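Local coordinates for protein protease Do-like 1, chloroplastic (Arabidopsis thaliana, PDB 3QO6) that is a serine endopeptidase of thylakoid membranes in the chloroplast, required at high temperature and possibly involved in degrading damaged proteins, at residues Ile107-Lys111 and Asn112-Pro116; Phe210-Pro213 and Val214-Gly218. All coordinates share one frame; numbering follows the deposited sequence.

In the fold
After helix 14-26 the chain lays down the first beta-barrel of the trypsin-like domain and leaves it by strand 102-107. Contact 1, at residues 107-116, follows at once, closing a four-residue turn at the exit of this barrel before the chain goes on toward strand 130-135 and the second sheet. Contact 2, at residues 210-218, closes the first turn of helix 214-227 against the end of that sheet's strand 209-213; beyond the helix the chain goes on to the PDZ domain. The two contacts come in series, neither nesting nor crossing. Their centres are about 23 Å apart and their nearest atoms about 11 Å, so they do not touch.

Contact 1. Residues Ile107-Lys111 and Asn112-Pro116; sequences IDAPK and NKLRP
Pro110 and Lys113 meet across a beta turn of roughly type I, with Lys111 and Asn112 at its two corners. The amide of Lys113 donates to the carbonyl of Pro110, N to O 2.7 Å, and the bond is nearly straight at 163°, its donor tilted modestly from the carbonyl plane. The two side chains also touch, meeting at a slant: CD of Lys113 lies 3.8 Å from CG of the Pro110 ring. A bend at chi3 (42°) takes the lysine chain past the proline toward the start of strand 88-97, where NZ is hydrogen-bonded to Thr87 OG1, just ahead of the strand, while Phe89 packs against both residues.

On the buried side, Leu114 turns back to Ala109. With CG anti to its own carbonyl carbon, chi1 -69°, Leu114 brings CD1 to 4.1 Å from Ala109 O and 4.5 Å from Ala109 CB. Leu83 and Val59 pack against the same leucine. One shell further out, the ammonium of Lys62 is hydrogen-bonded to both Lys111 O and Leu114 O, linking the corner of the turn to its outgoing arm.

The chemistry is thus divided: apolar packing of Leu114 roots the turn in the barrel, the ammonium of Lys62 bonds two of its carbonyl oxygens, Lys111 O and Leu114 O, and Pro110, which has no amide hydrogen, contributes its carbonyl and its ring.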
ATOM      1  N   ILE B 107       7.677 -41.793  13.818  1.00 80.96           N
ATOM      2  CA  ILE B 107       6.939 -41.648  15.054  1.00 82.25           C
ATOM      3  C   ILE B 107       6.816 -43.026  15.684  1.00 86.47           C
ATOM      4  O   ILE B 107       6.896 -44.057  15.001  1.00 85.67           O
ATOM      5  CB  ILE B 107       5.514 -41.035  14.858  1.00 79.02           C
ATOM      6  CG1 ILE B 107       4.660 -41.924  13.961  1.00 74.53           C
ATOM      7  CG2 ILE B 107       5.626 -39.627  14.311  1.00 77.01           C
ATOM      8  CD1 ILE B 107       3.186 -41.566  13.988  1.00 70.56           C
ATOM      9  N   ASP B 108       6.640 -43.017  17.003  1.00 92.33           N
ATOM     10  CA  ASP B 108       6.500 -44.214  17.826  1.00 95.04           C
ATOM     11  C   ASP B 108       5.009 -44.488  17.957  1.00 94.31           C
ATOM     12  O   ASP B 108       4.371 -43.993  18.889  1.00 94.79           O
ATOM     13  CB  ASP B 108       7.100 -43.934  19.209  1.00 99.12           C
ATOM     14  CG  ASP B 108       7.080 -45.143  20.120  1.00104.07           C
ATOM     15  OD1 ASP B 108       7.260 -44.955  21.343  1.00106.51           O
ATOM     16  OD2 ASP B 108       6.893 -46.277  19.620  1.00107.44           O
ATOM     17  N   ALA B 109       4.446 -45.267  17.039  1.00 92.56           N
ATOM     18  CA  ALA B 109       3.011 -45.531  17.105  1.00 93.29           C
ATOM     19  C   ALA B 109       2.651 -46.988  16.888  1.00 93.05           C
ATOM     20  O   ALA B 109       3.350 -47.706  16.173  1.00 94.30           O
ATOM     21  CB  ALA B 109       2.269 -44.661  16.080  1.00 94.56           C
ATOM     22  N   PRO B 110       1.538 -47.438  17.497  1.00 92.45           N
ATOM     23  CA  PRO B 110       1.065 -48.824  17.375  1.00 92.10           C
ATOM     24  C   PRO B 110       0.709 -49.225  15.931  1.00 93.76           C
ATOM     25  O   PRO B 110      -0.233 -48.704  15.340  1.00 93.57           O
ATOM     26  CB  PRO B 110      -0.134 -48.862  18.326  1.00 91.47           C
ATOM     27  CG  PRO B 110      -0.609 -47.426  18.364  1.00 89.24           C
ATOM     28  CD  PRO B 110       0.669 -46.650  18.395  1.00 89.29           C
ATOM     29  N   LYS B 111       1.472 -50.163  15.379  1.00 96.43           N
ATOM     30  CA  LYS B 111       1.283 -50.641  14.006  1.00 98.04           C
ATOM     31  C   LYS B 111      -0.166 -50.784  13.536  1.00 97.18           C
ATOM     32  O   LYS B 111      -0.431 -50.797  12.331  1.00 99.16           O
ATOM     33  CB  LYS B 111       2.006 -51.983  13.817  1.00100.60           C
ATOM     34  CG  LYS B 111       3.462 -51.980  14.292  1.00106.33           C
ATOM     35  CD  LYS B 111       4.103 -53.364  14.189  1.00110.88           C
ATOM     36  CE  LYS B 111       5.212 -53.557  15.245  1.00116.59           C
ATOM     37  NZ  LYS B 111       4.711 -53.545  16.669  1.00116.32           N
ATOM     38  N   ASN B 112      -1.103 -50.886  14.471  1.00 96.11           N
ATOM     39  CA  ASN B 112      -2.516 -51.047  14.121  1.00 95.28           C
ATOM     40  C   ASN B 112      -3.162 -49.747  13.642  1.00 90.83           C
ATOM     41  O   ASN B 112      -4.137 -49.783  12.887  1.00 89.61           O
ATOM     42  CB  ASN B 112      -3.327 -51.596  15.318  1.00102.03           C
ATOM     43  CG  ASN B 112      -3.727 -50.503  16.326  1.00106.18           C
ATOM     44  OD1 ASN B 112      -2.884 -49.964  17.049  1.00107.21           O
ATOM     45  ND2 ASN B 112      -5.022 -50.175  16.367  1.00109.47           N
ATOM     46  N   LYS B 113      -2.630 -48.618  14.098  0.50 82.24           N
ATOM     47  CA  LYS B 113      -3.148 -47.315  13.728  0.50 76.87           C
ATOM     48  C   LYS B 113      -2.326 -46.699  12.599  0.50 75.30           C
ATOM     49  O   LYS B 113      -2.242 -45.481  12.472  0.50 72.44           O
ATOM     50  CB  LYS B 113      -3.137 -46.414  14.956  0.50 75.89           C
ATOM     51  CG  LYS B 113      -4.154 -46.824  16.004  0.50 75.17           C
ATOM     52  CD  LYS B 113      -3.971 -46.059  17.304  0.50 76.80           C
ATOM     53  CE  LYS B 113      -3.687 -44.576  17.075  0.50 78.38           C
ATOM     54  NZ  LYS B 113      -3.695 -43.787  18.343  0.50 76.09           N
ATOM     55  N   LEU B 114      -1.736 -47.558  11.772  1.00 75.93           N
ATOM     56  CA  LEU B 114      -0.903 -47.135  10.656  1.00 76.83           C
ATOM     57  C   LEU B 114      -1.202 -47.838   9.331  1.00 79.72           C
ATOM     58  O   LEU B 114      -0.906 -49.029   9.153  1.00 77.05           O
ATOM     59  CB  LEU B 114       0.585 -47.346  10.979  1.00 75.86           C
ATOM     60  CG  LEU B 114       1.243 -46.469  12.048  1.00 77.42           C
ATOM     61  CD1 LEU B 114       2.681 -46.898  12.255  1.00 78.30           C
ATOM     62  CD2 LEU B 114       1.204 -45.009  11.627  1.00 80.16           C
ATOM     63  N   ARG B 115      -1.777 -47.085   8.392  1.00 80.15           N
ATOM     64  CA  ARG B 115      -2.073 -47.618   7.071  1.00 79.28           C
ATOM     65  C   ARG B 115      -1.091 -46.984   6.106  1.00 79.25           C
ATOM     66  O   ARG B 115      -1.071 -45.773   5.946  1.00 79.64           O
ATOM     67  CB  ARG B 115      -3.504 -47.269   6.649  1.00 79.97           C
ATOM     68  CG  ARG B 115      -3.905 -47.767   5.247  1.00 78.30           C
ATOM     69  CD  ARG B 115      -5.360 -47.397   4.885  1.00 78.13           C
ATOM     70  NE  ARG B 115      -5.793 -47.937   3.593  1.00 78.98           N
ATOM     71  CZ  ARG B 115      -5.539 -47.370   2.411  1.00 78.91           C
ATOM     72  NH1 ARG B 115      -4.858 -46.236   2.351  1.00 75.74           N
ATOM     73  NH2 ARG B 115      -5.952 -47.940   1.282  1.00 76.62           N
ATOM     74  N   PRO B 116      -0.211 -47.783   5.497  1.00 80.91           N
ATOM     75  CA  PRO B 116       0.707 -47.124   4.560  1.00 80.33           C
ATOM     76  C   PRO B 116      -0.043 -46.981   3.215  1.00 79.03           C
ATOM     77  O   PRO B 116      -0.644 -47.958   2.751  1.00 77.61           O
ATOM     78  CB  PRO B 116       1.903 -48.092   4.513  1.00 79.91           C
ATOM     79  CG  PRO B 116       1.268 -49.427   4.746  1.00 78.86           C
ATOM     80  CD  PRO B 116       0.238 -49.152   5.825  1.00 80.30           C
TER

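Contact 2. Residues Phe210-Pro213 and Val214-Gly218; sequences FSIP and VDTVG
Pro213 meets Thr216 and Val217 where the last strand of the second barrel in this chymotrypsin-like fold runs into the helix that follows, the two segment axes making an angle of 51°. Pro213 takes the N-cap position, and its carbonyl serves the first turn: Val217 N donates at 3.2 Å to Pro213 O, in the carbonyl plane, while Thr216 N makes a weak bond to the same oxygen.

The close packing gathers round the buried Pro213 and Ile212. Thr216 crosses the proline ring obliquely, with its CG2 3.4 Å from Pro213 CG, the closest side-chain approach here. Val217 puts CG2 3.5 Å from Pro213 O and 3.9 Å from Ile212 CG2, the isoleucine and valine side chains crossing at about a right angle. That methyl of Ile212 is anti to the backbone N, which brings it to Val217 CG2 and, at 3.8 Å, to Thr216 OG1. An alanine in place of Thr216 would lack both branches and is likely to open a gap beside the ring and the isoleucine methyl. Ile194 packs against Val217, and Leu191 and Val119 against Val214. The Ile212 side chain is also about 5 Å from that of Asp101, so the Ile212 end of this packing lies close to the predicted catalytic triad.

The more open side is the helix surface, where Thr216 and Asp215 are partly exposed. Asp215 points its carboxylate at the neighbouring loop, where OD1 accepts a hydrogen bond from Ser122 N and OD2 a weak one from Ala123 N.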
ATOM      1  N   PHE B 210       0.958 -28.306  -8.308  1.00 56.90           N
ATOM      2  CA  PHE B 210       1.991 -29.281  -8.614  1.00 52.43           C
ATOM      3  C   PHE B 210       2.274 -30.354  -7.552  1.00 56.07           C
ATOM      4  O   PHE B 210       2.183 -30.109  -6.358  1.00 57.73           O
ATOM      5  CB  PHE B 210       3.260 -28.530  -8.913  1.00 49.74           C
ATOM      6  CG  PHE B 210       3.071 -27.394  -9.895  1.00 54.69           C
ATOM      7  CD1 PHE B 210       2.987 -26.080  -9.448  1.00 48.62           C
ATOM      8  CD2 PHE B 210       3.080 -27.633 -11.274  1.00 48.09           C
ATOM      9  CE1 PHE B 210       2.936 -25.012 -10.368  1.00 52.60           C
ATOM     10  CE2 PHE B 210       3.035 -26.585 -12.183  1.00 50.63           C
ATOM     11  CZ  PHE B 210       2.968 -25.265 -11.734  1.00 49.19           C
ATOM     12  N   SER B 211       2.594 -31.559  -8.003  1.00 57.92           N
ATOM     13  CA  SER B 211       2.928 -32.659  -7.103  1.00 58.93           C
ATOM     14  C   SER B 211       4.248 -33.280  -7.555  1.00 58.79           C
ATOM     15  O   SER B 211       4.497 -33.409  -8.770  1.00 56.57           O
ATOM     16  CB  SER B 211       1.849 -33.720  -7.140  1.00 58.32           C
ATOM     17  OG  SER B 211       0.623 -33.169  -6.731  1.00 64.04           O
ATOM     18  N   ILE B 212       5.100 -33.634  -6.591  1.00 55.48           N
ATOM     19  CA  ILE B 212       6.371 -34.271  -6.929  1.00 56.97           C
ATOM     20  C   ILE B 212       5.892 -35.682  -7.268  1.00 55.17           C
ATOM     21  O   ILE B 212       5.128 -36.276  -6.490  1.00 54.32           O
ATOM     22  CB  ILE B 212       7.356 -34.364  -5.715  1.00 60.84           C
ATOM     23  CG1 ILE B 212       7.691 -32.977  -5.145  1.00 57.62           C
ATOM     24  CG2 ILE B 212       8.640 -35.027  -6.172  1.00 61.30           C
ATOM     25  CD1 ILE B 212       8.316 -32.055  -6.148  1.00 57.88           C
ATOM     26  N   PRO B 213       6.309 -36.227  -8.430  1.00 54.78           N
ATOM     27  CA  PRO B 213       5.873 -37.573  -8.816  1.00 55.07           C
ATOM     28  C   PRO B 213       6.380 -38.683  -7.901  1.00 57.22           C
ATOM     29  O   PRO B 213       7.538 -38.709  -7.479  1.00 58.43           O
ATOM     30  CB  PRO B 213       6.372 -37.705 -10.245  1.00 54.08           C
ATOM     31  CG  PRO B 213       7.637 -36.861 -10.235  1.00 55.80           C
ATOM     32  CD  PRO B 213       7.278 -35.672  -9.400  1.00 56.25           C
ATOM     33  N   VAL B 214       5.477 -39.597  -7.601  1.00 58.02           N
ATOM     34  CA  VAL B 214       5.753 -40.726  -6.741  1.00 61.37           C
ATOM     35  C   VAL B 214       7.037 -41.486  -7.063  1.00 64.79           C
ATOM     36  O   VAL B 214       7.774 -41.882  -6.160  1.00 67.85           O
ATOM     37  CB  VAL B 214       4.563 -41.693  -6.783  1.00 59.84           C
ATOM     38  CG1 VAL B 214       4.414 -42.254  -8.177  1.00 54.15           C
ATOM     39  CG2 VAL B 214       4.719 -42.768  -5.731  1.00 59.81           C
ATOM     40  N   ASP B 215       7.315 -41.695  -8.341  1.00 64.95           N
ATOM     41  CA  ASP B 215       8.510 -42.426  -8.708  1.00 69.60           C
ATOM     42  C   ASP B 215       9.779 -41.799  -8.129  1.00 72.42           C
ATOM     43  O   ASP B 215      10.625 -42.505  -7.558  1.00 73.82           O
ATOM     44  CB  ASP B 215       8.609 -42.570 -10.234  1.00 67.48           C
ATOM     45  CG  ASP B 215       7.560 -43.535 -10.792  1.00 72.96           C
ATOM     46  OD1 ASP B 215       6.725 -44.059 -10.000  1.00 70.52           O
ATOM     47  OD2 ASP B 215       7.574 -43.770 -12.025  1.00 74.30           O
ATOM     48  N   THR B 216       9.929 -40.485  -8.235  1.00 72.21           N
ATOM     49  CA  THR B 216      11.134 -39.929  -7.679  1.00 73.00           C
ATOM     50  C   THR B 216      11.027 -39.915  -6.145  1.00 73.27           C
ATOM     51  O   THR B 216      12.035 -39.952  -5.443  1.00 75.35           O
ATOM     52  CB  THR B 216      11.484 -38.530  -8.327  1.00 72.32           C
ATOM     53  OG1 THR B 216      11.327 -37.473  -7.382  1.00 71.08           O
ATOM     54  CG2 THR B 216      10.637 -38.286  -9.542  1.00 70.67           C
ATOM     55  N   VAL B 217       9.810 -39.938  -5.626  1.00 71.65           N
ATOM     56  CA  VAL B 217       9.610 -39.928  -4.185  1.00 73.32           C
ATOM     57  C   VAL B 217      10.084 -41.222  -3.540  1.00 73.84           C
ATOM     58  O   VAL B 217      10.875 -41.203  -2.600  1.00 71.76           O
ATOM     59  CB  VAL B 217       8.108 -39.688  -3.837  1.00 73.57           C
ATOM     60  CG1 VAL B 217       7.804 -40.056  -2.386  1.00 70.44           C
ATOM     61  CG2 VAL B 217       7.786 -38.239  -4.048  1.00 72.74           C
ATOM     62  N   GLY B 218       9.594 -42.342  -4.058  1.00 75.08           N
ATOM     63  CA  GLY B 218       9.953 -43.641  -3.522  1.00 75.93           C
ATOM     64  C   GLY B 218      11.446 -43.880  -3.383  1.00 79.35           C
ATOM     65  O   GLY B 218      11.887 -44.449  -2.382  1.00 81.98           O
TER